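Local coordinates for prophage MuSo2, 43 kDa tail protein (Shewanella oneidensis, PDB 3CDD) that is probably a baseplate hub protein of a Mu-like prophage tail, assembling as a trimer, at residues I24-E29 against S172-N177; A283-T288 against M312-E317; W290-P293 against L298-I301. One frame throughout, in Å; residues are numbered along the deposited sequence.

Interaction 1 of 3, residues I24-E29 against S172-N177; sequences ITRSLE and SDTFGN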
loop_
_atom_site.group_PDB
_atom_site.type_symbol
_atom_site.label_atom_id
_atom_site.label_comp_id
_atom_site.label_asym_id
_atom_site.label_seq_id
_atom_site.Cartn_x
_atom_site.Cartn_y
_atom_site.Cartn_z
ATOM N N ILE A 24 -12.119 2.825 -20.369
ATOM C CA ILE A 24 -11.069 3.684 -20.966
ATOM C C ILE A 24 -11.006 4.989 -20.178
ATOM O O ILE A 24 -12.034 5.647 -19.979
ATOM C CB ILE A 24 -11.291 3.937 -22.477
ATOM C CG1 ILE A 24 -11.111 2.656 -23.281
ATOM C CG2 ILE A 24 -10.299 4.986 -23.019
ATOM C CD1 ILE A 24 -11.811 2.672 -24.685
ATOM N N THR A 25 -9.826 5.331 -19.673
ATOM C CA THR A 25 -9.649 6.622 -19.026
ATOM C C THR A 25 -8.950 7.607 -19.959
ATOM O O THR A 25 -7.924 7.289 -20.565
ATOM C CB THR A 25 -8.885 6.498 -17.678
ATOM O OG1 THR A 25 -9.607 5.628 -16.823
ATOM C CG2 THR A 25 -8.792 7.864 -16.958
ATOM N N ARG A 26 -9.549 8.784 -20.093
ATOM C CA ARG A 26 -8.856 9.967 -20.580
ATOM C C ARG A 26 -8.707 10.935 -19.395
ATOM O O ARG A 26 -9.659 11.154 -18.628
ATOM C CB ARG A 26 -9.639 10.617 -21.729
ATOM C CG ARG A 26 -9.854 9.667 -22.946
ATOM C CD ARG A 26 -10.133 10.391 -24.274
ATOM N NE ARG A 26 -9.049 11.301 -24.630
ATOM C CZ ARG A 26 -9.206 12.591 -24.917
ATOM N NH1 ARG A 26 -8.142 13.329 -25.209
ATOM N NH2 ARG A 26 -10.427 13.143 -24.943
ATOM N N SER A 27 -7.533 11.522 -19.243
ATOM C CA SER A 27 -7.277 12.354 -18.067
ATOM C C SER A 27 -6.323 13.501 -18.322
ATOM O O SER A 27 -5.371 13.359 -19.077
ATOM C CB SER A 27 -6.705 11.506 -16.949
ATOM O OG SER A 27 -6.465 12.328 -15.829
ATOM N N LEU A 28 -6.560 14.628 -17.669
ATOM C CA LEU A 28 -5.634 15.766 -17.713
ATOM C C LEU A 28 -4.532 15.665 -16.662
ATOM O O LEU A 28 -3.567 16.431 -16.704
ATOM C CB LEU A 28 -6.379 17.086 -17.492
ATOM C CG LEU A 28 -7.086 17.859 -18.605
ATOM C CD1 LEU A 28 -7.673 19.131 -17.983
ATOM C CD2 LEU A 28 -6.145 18.214 -19.767
ATOM N N GLU A 29 -4.671 14.757 -15.701
ATOM C CA GLU A 29 -3.731 14.710 -14.578
ATOM C C GLU A 29 -2.887 13.436 -14.522
ATOM O O GLU A 29 -2.142 13.208 -13.564
ATOM C CB GLU A 29 -4.482 14.884 -13.253
ATOM C CG GLU A 29 -5.220 16.218 -13.117
ATOM C CD GLU A 29 -5.848 16.413 -11.734
ATOM O OE1 GLU A 29 -5.556 15.585 -10.825
ATOM O OE2 GLU A 29 -6.633 17.396 -11.556
ATOM N N SER A 172 -2.712 14.615 -23.732
ATOM C CA SER A 172 -2.636 13.944 -25.016
ATOM C C SER A 172 -4.005 14.048 -25.684
ATOM O O SER A 172 -4.990 14.417 -25.034
ATOM C CB SER A 172 -2.172 12.489 -24.848
ATOM O OG SER A 172 -3.072 11.726 -24.055
ATOM N N ASP A 173 -4.083 13.736 -26.969
ATOM C CA ASP A 173 -5.382 13.762 -27.645
ATOM C C ASP A 173 -5.800 12.335 -27.963
ATOM O O ASP A 173 -5.079 11.405 -27.608
ATOM C CB ASP A 173 -5.336 14.674 -28.881
ATOM C CG ASP A 173 -4.336 14.202 -29.936
ATOM O OD1 ASP A 173 -3.949 13.005 -29.936
ATOM O OD2 ASP A 173 -3.951 15.030 -30.786
ATOM N N THR A 174 -6.945 12.141 -28.620
ATOM C CA THR A 174 -7.423 10.785 -28.902
ATOM C C THR A 174 -6.491 10.012 -29.842
ATOM O O THR A 174 -6.567 8.787 -29.925
ATOM C CB THR A 174 -8.860 10.745 -29.463
ATOM O OG1 THR A 174 -8.890 11.361 -30.761
ATOM C CG2 THR A 174 -9.840 11.423 -28.514
ATOM N N PHE A 175 -5.618 10.733 -30.539
ATOM C CA PHE A 175 -4.678 10.113 -31.474
ATOM C C PHE A 175 -3.307 9.833 -30.832
ATOM O O PHE A 175 -2.382 9.372 -31.487
ATOM C CB PHE A 175 -4.605 10.923 -32.777
ATOM C CG PHE A 175 -5.861 10.794 -33.624
ATOM C CD1 PHE A 175 -6.931 11.681 -33.461
ATOM C CD2 PHE A 175 -5.988 9.765 -34.553
ATOM C CE1 PHE A 175 -8.101 11.548 -34.219
ATOM C CE2 PHE A 175 -7.149 9.640 -35.323
ATOM C CZ PHE A 175 -8.204 10.530 -35.152
ATOM N N GLY A 176 -3.206 10.070 -29.524
ATOM C CA GLY A 176 -1.980 9.774 -28.785
ATOM C C GLY A 176 -0.855 10.736 -29.108
ATOM O O GLY A 176 0.329 10.398 -28.946
ATOM N N ASN A 177 -1.224 11.920 -29.598
ATOM C CA ASN A 177 -0.263 13.011 -29.800
ATOM C C ASN A 177 -0.061 13.685 -28.467
ATOM O O ASN A 177 -1.000 13.762 -27.705
ATOM C CB ASN A 177 -0.824 14.057 -30.765
ATOM C CG ASN A 177 -1.068 13.513 -32.171
ATOM O OD1 ASN A 177 -0.250 12.762 -32.719
ATOM N ND2 ASN A 177 -2.184 13.934 -32.783
HETATM O O HOH W 1 -6.057 11.870 -23.948
#
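Arg26 lays one face of its guanidinium over the methyl group of Thr174. CZ of Arg26 and CG2 of Thr174 are 3.8 Å apart, and the methyl sits over the centre of the planar group. The contact is one of van der Waals packing on that face. The edge of the same group does the polar work. NH1 of Arg26 reaches the backbone O of Ser172 at 3.3 Å, near the guanidinium plane, but the N-H...O angle of 121° makes this a weak hydrogen bond. A water gives a second route. It accepts from Arg26 NH1 at 2.8 Å and donates to Ser172 OG at 3.0 Å. The Arg26 chain runs out from the strand and bends at chi3 (58°), which turns the guanidinium toward the loop. Its far nitrogen, NH2, bonds to Asn300 OD1, while Ser172 OG also pairs with Asp97.

The contact joins two regions of a GpP-like tail protein. Arg26 lies on strand 21-27, in the N-terminal region, which belongs to a barrel-type family. Residues 172-177 form the connection between strands 169-172 and 178-181, in the gp44-like second domain. This connection contains a type I beta turn from Asp173 to Gly176, closed by Gly176 N to Asp173 O at 3.0 Å. The Asp173 carboxylate braces the turn from within. OD1 accepts from Asn177 N at 3.0 Å, met from above the carboxylate plane, and more weakly from Phe175 N. OD2 accepts from Asn177 ND2 at 2.9 Å on its syn lone pair. These bonds tie the residue just past the turn, Asn177, back to the side chain at its start. Strand 70-84 lies alongside, where Thr174 touches Arg71 and its backbone O bonds to Thr74 OG1.

Interaction 2 of 3, residues A283-T288 against M312-E317; sequences AEYTVT and MGLDEE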
loop_
_atom_site.group_PDB
_atom_site.type_symbol
_atom_site.label_atom_id
_atom_site.label_comp_id
_atom_site.label_asym_id
_atom_site.label_seq_id
_atom_site.Cartn_x
_atom_site.Cartn_y
_atom_site.Cartn_z
ATOM N N ALA A 283 -15.489 15.662 -7.342
ATOM C CA ALA A 283 -16.880 15.491 -7.751
ATOM C C ALA A 283 -16.901 14.700 -9.064
ATOM O O ALA A 283 -16.227 15.073 -10.022
ATOM C CB ALA A 283 -17.579 16.834 -7.918
ATOM N N GLU A 284 -17.669 13.615 -9.089
ATOM C CA GLU A 284 -17.718 12.699 -10.232
ATOM C C GLU A 284 -19.150 12.407 -10.590
ATOM O O GLU A 284 -19.906 11.900 -9.745
ATOM C CB GLU A 284 -17.028 11.365 -9.893
ATOM C CG GLU A 284 -15.551 11.487 -9.796
ATOM C CD GLU A 284 -14.838 10.173 -9.534
ATOM O OE1 GLU A 284 -15.489 9.106 -9.351
ATOM O OE2 GLU A 284 -13.593 10.232 -9.519
ATOM N N TYR A 285 -19.483 12.679 -11.850
ATOM C CA TYR A 285 -20.819 12.542 -12.385
ATOM C C TYR A 285 -20.891 11.386 -13.364
ATOM O O TYR A 285 -20.171 11.354 -14.340
ATOM C CB TYR A 285 -21.262 13.871 -13.071
ATOM C CG TYR A 285 -21.523 14.958 -12.024
ATOM C CD1 TYR A 285 -20.486 15.744 -11.516
ATOM C CD2 TYR A 285 -22.784 15.124 -11.492
ATOM C CE1 TYR A 285 -20.725 16.713 -10.500
ATOM C CE2 TYR A 285 -23.040 16.089 -10.505
ATOM C CZ TYR A 285 -22.011 16.864 -10.013
ATOM O OH TYR A 285 -22.293 17.778 -9.030
ATOM N N THR A 286 -21.811 10.470 -13.109
ATOM C CA THR A 286 -22.051 9.328 -13.972
ATOM C C THR A 286 -23.220 9.690 -14.886
ATOM O O THR A 286 -24.326 9.999 -14.409
ATOM C CB THR A 286 -22.415 8.111 -13.136
ATOM O OG1 THR A 286 -21.341 7.809 -12.208
ATOM C CG2 THR A 286 -22.731 6.915 -14.018
ATOM N N VAL A 287 -22.965 9.642 -16.202
ATOM C CA VAL A 287 -23.990 9.862 -17.211
ATOM C C VAL A 287 -24.130 8.612 -18.102
ATOM O O VAL A 287 -23.219 7.755 -18.150
ATOM C CB VAL A 287 -23.690 11.149 -18.066
ATOM C CG1 VAL A 287 -23.614 12.404 -17.142
ATOM C CG2 VAL A 287 -22.400 11.011 -18.856
ATOM N N THR A 288 -25.265 8.521 -18.796
ATOM C CA THR A 288 -25.533 7.461 -19.743
ATOM C C THR A 288 -24.923 7.814 -21.108
ATOM O O THR A 288 -25.092 8.934 -21.597
ATOM C CB THR A 288 -27.069 7.199 -19.866
ATOM O OG1 THR A 288 -27.542 6.548 -18.681
ATOM C CG2 THR A 288 -27.400 6.293 -21.066
HETATM N N MSE A 312 -25.079 18.123 -3.578
HETATM C CA MSE A 312 -23.643 18.228 -3.365
HETATM C C MSE A 312 -23.234 19.630 -2.912
HETATM O O MSE A 312 -22.321 19.796 -2.075
HETATM C CB MSE A 312 -22.948 17.878 -4.675
HETATM C CG MSE A 312 -21.563 17.372 -4.523
HETATM SE SE MSE A 312 -21.260 15.714 -5.493
HETATM C CE MSE A 312 -22.625 14.579 -4.722
ATOM N N GLY A 313 -23.918 20.629 -3.470
ATOM C CA GLY A 313 -23.687 22.032 -3.144
ATOM C C GLY A 313 -22.845 22.673 -4.221
ATOM O O GLY A 313 -21.973 23.478 -3.924
ATOM N N LEU A 314 -23.113 22.313 -5.476
ATOM C CA LEU A 314 -22.404 22.904 -6.607
ATOM C C LEU A 314 -23.311 23.727 -7.522
ATOM O O LEU A 314 -24.403 23.292 -7.927
ATOM C CB LEU A 314 -21.622 21.846 -7.411
ATOM C CG LEU A 314 -20.502 21.038 -6.717
ATOM C CD1 LEU A 314 -20.069 19.892 -7.601
ATOM C CD2 LEU A 314 -19.269 21.879 -6.308
ATOM N N ASP A 315 -22.837 24.930 -7.833
ATOM C CA ASP A 315 -23.481 25.804 -8.797
ATOM C C ASP A 315 -22.418 26.731 -9.375
ATOM O O ASP A 315 -22.317 27.899 -8.990
ATOM C CB ASP A 315 -24.611 26.597 -8.139
ATOM C CG ASP A 315 -25.526 27.289 -9.159
ATOM O OD1 ASP A 315 -25.288 27.192 -10.386
ATOM O OD2 ASP A 315 -26.496 27.930 -8.713
ATOM N N GLU A 316 -21.616 26.179 -10.284
ATOM C CA GLU A 316 -20.533 26.894 -10.965
ATOM C C GLU A 316 -20.169 26.142 -12.256
ATOM O O GLU A 316 -20.568 24.993 -12.454
ATOM C CB GLU A 316 -19.308 27.075 -10.047
ATOM C CG GLU A 316 -18.691 25.778 -9.554
ATOM C CD GLU A 316 -17.896 25.917 -8.251
ATOM O OE1 GLU A 316 -18.194 26.824 -7.446
ATOM O OE2 GLU A 316 -16.982 25.092 -8.018
ATOM N N GLU A 317 -19.452 26.805 -13.148
ATOM C CA GLU A 317 -19.001 26.159 -14.374
ATOM C C GLU A 317 -17.729 25.444 -13.991
ATOM O O GLU A 317 -16.851 26.046 -13.368
ATOM C CB GLU A 317 -18.754 27.189 -15.470
ATOM C CG GLU A 317 -18.964 26.638 -16.868
ATOM C CD GLU A 317 -18.863 27.697 -17.944
ATOM O OE1 GLU A 317 -18.356 28.809 -17.659
ATOM O OE2 GLU A 317 -19.289 27.415 -19.090
#
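Tyr285, Met312 and Leu314 have the most surface buried here, and Ala283 fills in beside them. The tip of Leu314 makes the nearest approach. Its CD1 lies 3.4 Å from Tyr285 OH, at the edge of the phenol and near the ring plane. The same methyl rests 4.0 Å from Ala283 CB. One leucine branch therefore touches two residues two positions apart on strand 281-288. Leu314 CG stands anti to its own carbonyl carbon (chi1 -61°), and this directs the branch to the tyrosine. The selenium of Met312, a selenomethionine, comes to 4.2 Å from Tyr285 OH. No hydrogen bond crosses between the segments. The phenol oxygen instead bonds to Asp309 OD2, so a polar group set among apolar neighbours is satisfied.

The second segment contains a G1 beta bulge, in which Gly313 and Leu314 both face Asp309. Gly313 has the positive phi (101°) of the first position of such a bulge. Asp309 ends strand 304-309, and its other carboxylate oxygen, OD1, accepts from the backbone N of Met312. One aspartate thus holds both the tyrosine and the turn that carries Met312. Both segments belong to the fourth GpP domain, of a phage barrel family. Val307 of strand 304-309 packs on both Tyr285 and Leu314. A second subunit also reaches the site: its Tyr84 packs on Tyr285, its Pro82 on Met312, and its Trp80 NE1 bonds to Met312 O.

Interaction 3 of 3, residues W290-P293 against L298-I301; sequences WRIP and LWNI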
loop_
_atom_site.group_PDB
_atom_site.type_symbol
_atom_site.label_atom_id
_atom_site.label_comp_id
_atom_site.label_asym_id
_atom_site.label_seq_id
_atom_site.Cartn_x
_atom_site.Cartn_y
_atom_site.Cartn_z
ATOM N N TRP A 290 -21.417 7.469 -23.948
ATOM C CA TRP A 290 -20.103 8.103 -24.074
ATOM C C TRP A 290 -20.213 9.425 -24.848
ATOM O O TRP A 290 -19.277 10.247 -24.859
ATOM C CB TRP A 290 -19.223 7.158 -24.872
ATOM C CG TRP A 290 -18.824 5.924 -24.152
ATOM C CD1 TRP A 290 -19.358 5.409 -22.983
ATOM C CD2 TRP A 290 -17.767 5.039 -24.538
ATOM N NE1 TRP A 290 -18.683 4.232 -22.632
ATOM C CE2 TRP A 290 -17.708 3.995 -23.570
ATOM C CE3 TRP A 290 -16.837 5.044 -25.591
ATOM C CZ2 TRP A 290 -16.775 2.959 -23.654
ATOM C CZ3 TRP A 290 -15.921 4.016 -25.673
ATOM C CH2 TRP A 290 -15.885 2.995 -24.706
ATOM N N ARG A 291 -21.358 9.602 -25.508
ATOM C CA ARG A 291 -21.644 10.787 -26.320
ATOM C C ARG A 291 -22.626 11.731 -25.648
ATOM O O ARG A 291 -23.595 11.304 -24.993
ATOM C CB ARG A 291 -22.231 10.371 -27.651
ATOM C CG ARG A 291 -21.249 9.677 -28.527
ATOM C CD ARG A 291 -21.695 9.685 -29.972
ATOM N NE ARG A 291 -20.787 8.864 -30.759
ATOM C CZ ARG A 291 -19.714 9.323 -31.393
ATOM N NH1 ARG A 291 -19.421 10.622 -31.357
ATOM N NH2 ARG A 291 -18.948 8.479 -32.080
ATOM N N ILE A 292 -22.365 13.022 -25.805
ATOM C CA ILE A 292 -23.266 14.064 -25.357
ATOM C C ILE A 292 -24.439 14.060 -26.323
ATOM O O ILE A 292 -24.239 14.330 -27.492
ATOM C CB ILE A 292 -22.506 15.408 -25.357
ATOM C CG1 ILE A 292 -21.284 15.319 -24.401
ATOM C CG2 ILE A 292 -23.407 16.532 -24.939
ATOM C CD1 ILE A 292 -20.151 16.316 -24.674
ATOM N N PRO A 293 -25.664 13.760 -25.841
ATOM C CA PRO A 293 -26.833 13.674 -26.755
ATOM C C PRO A 293 -27.155 14.965 -27.521
ATOM O O PRO A 293 -27.648 14.904 -28.671
ATOM C CB PRO A 293 -28.004 13.297 -25.847
ATOM C CG PRO A 293 -27.376 12.899 -24.494
ATOM C CD PRO A 293 -26.011 13.516 -24.427
ATOM N N LEU A 298 -18.283 13.028 -28.375
ATOM C CA LEU A 298 -17.731 12.352 -27.213
ATOM C C LEU A 298 -17.476 13.364 -26.100
ATOM O O LEU A 298 -17.031 14.474 -26.381
ATOM C CB LEU A 298 -16.418 11.659 -27.593
ATOM C CG LEU A 298 -16.519 10.426 -28.509
ATOM C CD1 LEU A 298 -15.130 9.839 -28.855
ATOM C CD2 LEU A 298 -17.482 9.336 -27.956
ATOM N N TRP A 299 -17.764 12.995 -24.848
ATOM C CA TRP A 299 -17.315 13.784 -23.700
ATOM C C TRP A 299 -15.813 13.961 -23.799
ATOM O O TRP A 299 -15.109 13.012 -24.126
ATOM C CB TRP A 299 -17.617 13.065 -22.384
ATOM C CG TRP A 299 -19.067 13.046 -22.054
ATOM C CD1 TRP A 299 -19.947 12.002 -22.230
ATOM C CD2 TRP A 299 -19.817 14.112 -21.471
ATOM N NE1 TRP A 299 -21.184 12.355 -21.763
ATOM C CE2 TRP A 299 -21.138 13.646 -21.299
ATOM C CE3 TRP A 299 -19.493 15.418 -21.045
ATOM C CZ2 TRP A 299 -22.152 14.455 -20.764
ATOM C CZ3 TRP A 299 -20.494 16.218 -20.517
ATOM C CH2 TRP A 299 -21.805 15.729 -20.361
ATOM N N ASN A 300 -15.322 15.156 -23.469
ATOM C CA ASN A 300 -13.927 15.516 -23.762
ATOM C C ASN A 300 -13.292 16.193 -22.567
ATOM O O ASN A 300 -13.931 17.000 -21.934
ATOM C CB ASN A 300 -13.890 16.442 -24.984
ATOM C CG ASN A 300 -12.490 16.618 -25.569
ATOM O OD1 ASN A 300 -11.522 15.935 -25.183
ATOM N ND2 ASN A 300 -12.381 17.530 -26.512
ATOM N N ILE A 301 -12.043 15.837 -22.249
ATOM C CA ILE A 301 -11.325 16.476 -21.148
ATOM C C ILE A 301 -11.013 17.919 -21.521
ATOM O O ILE A 301 -11.002 18.272 -22.694
ATOM C CB ILE A 301 -9.986 15.760 -20.749
ATOM C CG1 ILE A 301 -9.053 15.583 -21.965
ATOM C CG2 ILE A 301 -10.260 14.433 -19.999
ATOM C CD1 ILE A 301 -7.707 14.880 -21.624
HETATM O O HOH W 2 -23.854 11.105 -22.334
#
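This is a single backbone bridge backed by a CH-pi contact, within the connection between strands 281-288 and 304-309. It lies in the fourth GpP domain. Arg291 and Leu298 form the bridge, with their CA atoms 4.3 Å apart. Beside it, Trp299 N donates to Trp290 O at 3.1 Å. The bond is nearly straight at 166° and meets the oxygen close to the line of the C=O bond. The CA of Leu298 also points a hydrogen at this oxygen, so the carbonyl receives a second, weaker contact.

Ile292 packs on Trp299. CG1 of Ile292 sits 3.5 Å from the centroid of the Trp299 six-membered ring, 15° off its normal. This is a CH-pi contact over the indole face, and the two side chains cross at about a right angle. At the indole edge a water lies in the ring plane. It accepts from Trp299 NE1 at 3.0 Å and approaches Arg291 O at 2.7 Å.

On the Arg291 side Leu298 does the packing. Its CD2 packs 3.8 Å from Arg291 CG and lies over one face of the Arg291 guanidinium. The arginine chain is extended from CG to NE and crosses the leucine obliquely, which leaves its guanidinium under Leu298 CD2. NE forms a salt bridge with Glu5, and NH1 forms one with Glu70 and also bonds to Gly296 O. Trp290 turns its indole the other way, where NE1 bonds to Ser326 O.

Apolar carbon covers one face of the Trp299 indole and one face of the Arg291 guanidinium, while the edge nitrogens of both groups have polar partners. Their rotation is therefore probably restrained.

In the fold
From the N terminus, interaction 1 closes first. It brings strand 21-27 to the 172-177 turn across 142 intervening residues, and so joins the N-terminal region to the gp44-like second domain. Interaction 2 opens later, at strand 281-288, and closes at 312-317. Interaction 3 opens and closes between those two segments, making a tight hairpin-like return in the fourth domain. No pair crosses along the chain. In space, interactions 1 and 3 touch through Arg26 and Asn300, and Ile24 packs on Trp290. Interactions 2 and 3 touch where Val287 meets Trp299. Interactions 1 and 2 stay apart, their nearest atoms about 9 Å from each other, with interaction 3 touching both.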